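PDB 2I5E: 2-phospho-L-lactate guanylyltransferase from Methanosarcina mazei, which probably catalyses the condensation of (2S)-2-phospholactate with GTP to (2S)-lactyl-2-diphospho-5'-guanosine in coenzyme F420 biosynthesis. Local coordinates for the interface of chains A and B. Residues are numbered along the deposited sequence; one frame, centred on the assembly and turned at random. Chains: chain A/B, Hypothetical protein MM_2497.

The interface of chains A and B. Residues chain A 123-124, 142-144, 147; chain B 183, 201, 204, 206.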
loop_
_atom_site.group_PDB
_atom_site.type_symbol
_atom_site.label_atom_id
_atom_site.label_comp_id
_atom_site.label_asym_id
_atom_site.label_seq_id
_atom_site.Cartn_x
_atom_site.Cartn_y
_atom_site.Cartn_z
ATOM N N GLY A 123 0.255 0.371 -9.199
ATOM C CA GLY A 123 -0.251 0.239 -10.566
ATOM C C GLY A 123 -0.225 -1.166 -11.084
ATOM O O GLY A 123 0.126 -1.357 -12.239
ATOM N N GLY A 124 -0.604 -2.171 -10.285
ATOM C CA GLY A 124 -0.577 -3.601 -10.779
ATOM C C GLY A 124 0.787 -4.267 -11.059
ATOM O O GLY A 124 0.826 -5.298 -11.684
ATOM N N TYR A 142 6.488 -6.276 -15.882
ATOM C CA TYR A 142 6.026 -5.121 -16.742
ATOM C C TYR A 142 4.550 -5.183 -17.011
ATOM O O TYR A 142 3.949 -6.287 -17.006
ATOM C CB TYR A 142 6.769 -4.932 -18.093
ATOM C CG TYR A 142 8.240 -4.825 -17.965
ATOM C CD1 TYR A 142 8.821 -3.855 -17.151
ATOM C CD2 TYR A 142 9.078 -5.731 -18.642
ATOM C CE1 TYR A 142 10.212 -3.778 -16.986
ATOM C CE2 TYR A 142 10.470 -5.657 -18.499
ATOM C CZ TYR A 142 11.019 -4.701 -17.657
ATOM O OH TYR A 142 12.383 -4.653 -17.551
ATOM N N GLY A 143 3.968 -4.013 -17.305
ATOM C CA GLY A 143 2.543 -3.956 -17.589
ATOM C C GLY A 143 1.803 -4.404 -16.399
ATOM O O GLY A 143 2.148 -4.145 -15.237
ATOM N N SER A 144 0.728 -5.081 -16.675
ATOM C CA SER A 144 -0.107 -5.516 -15.646
ATOM C C SER A 144 0.323 -6.840 -14.986
ATOM O O SER A 144 -0.416 -7.767 -14.968
ATOM C CB SER A 144 -1.479 -5.635 -16.205
ATOM O OG SER A 144 -2.331 -5.837 -15.123
ATOM N N LEU A 147 -1.789 -9.111 -11.950
ATOM C CA LEU A 147 -2.930 -9.906 -12.496
ATOM C C LEU A 147 -2.397 -11.045 -13.382
ATOM O O LEU A 147 -2.812 -12.148 -13.236
ATOM C CB LEU A 147 -3.919 -8.978 -13.260
ATOM C CG LEU A 147 -4.813 -8.002 -12.402
ATOM C CD1 LEU A 147 -5.783 -7.075 -13.196
ATOM C CD2 LEU A 147 -5.634 -8.770 -11.361
ATOM N N ILE B 183 -7.758 -3.012 -10.417
ATOM C CA ILE B 183 -6.923 -4.225 -10.286
ATOM C C ILE B 183 -7.373 -5.108 -9.142
ATOM O O ILE B 183 -7.467 -6.318 -9.287
ATOM C CB ILE B 183 -5.435 -3.836 -10.022
ATOM C CG1 ILE B 183 -4.819 -2.963 -11.144
ATOM C CG2 ILE B 183 -4.551 -5.048 -9.702
ATOM C CD1 ILE B 183 -4.516 -3.748 -12.414
ATOM N N VAL B 201 -2.013 -0.953 -21.014
ATOM C CA VAL B 201 -0.545 -0.838 -20.843
ATOM C C VAL B 201 0.098 0.101 -21.862
ATOM O O VAL B 201 0.013 -0.068 -23.085
ATOM C CB VAL B 201 0.221 -2.204 -20.865
ATOM C CG1 VAL B 201 1.832 -1.940 -20.867
ATOM C CG2 VAL B 201 -0.304 -3.108 -19.752
ATOM N N GLY B 204 5.370 0.248 -20.527
ATOM C CA GLY B 204 5.583 -0.896 -19.599
ATOM C C GLY B 204 4.689 -0.641 -18.358
ATOM O O GLY B 204 4.674 -1.438 -17.433
ATOM N N VAL B 206 0.737 0.582 -16.374
ATOM C CA VAL B 206 -0.674 0.462 -16.391
ATOM C C VAL B 206 -1.315 1.877 -16.130
ATOM O O VAL B 206 -1.015 2.538 -15.101
ATOM C CB VAL B 206 -1.148 -0.564 -15.254
ATOM C CG1 VAL B 206 -2.670 -0.632 -15.184
ATOM C CG2 VAL B 206 -0.574 -2.008 -15.430
HETATM O O HOH W 1 1.907 0.132 -13.734
#
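The flat peptide joining A:Gly143 to A:Ser144 turns one face to two valines of chain B. B:Val206 sets its CG2 methyl over the carbonyl, 3.5 Å from A:Gly143 O, while B:Val201 lies on the same side but out past the edge opposite the carbonyl oxygen, by A:Ser144 N and with its CG2 3.7 Å from A:Gly143 CA. At the other end of this patch of the homodimer interface, the A:Leu147 and B:Ile183 side chains cross obliquely, with 3.6 Å between A:Leu147 CD1 and B:Ile183 CD1. CG1 of B:Ile183 stands anti to the carbonyl carbon, and a bent second torsion (chi2 -74°) brings CD1 to the leucine; the CG2 branch meets A:Leu147 CG as well. The valines flank the turn between strands 197-201 and 206-210, and B:Ile183 comes from helix 175-184, so a C-terminal hairpin and a helix of one subunit grip a glycine-containing loop and the start of helix 145-154 of the other. At the turn a backbone hydrogen bond joins the chains: A:Gly143 N donates to B:Gly204 O at 2.7 Å, from above the carbonyl plane, 41° out of it. B:Val206 also wedges CG2 towards A:Gly123, 3.3 Å from its carbonyl O. A water bridges beside this contact, 2.8 Å from A:Gly123 O and 2.9 Å from B:Val206 N, whose N-H points almost straight at it (172° at H).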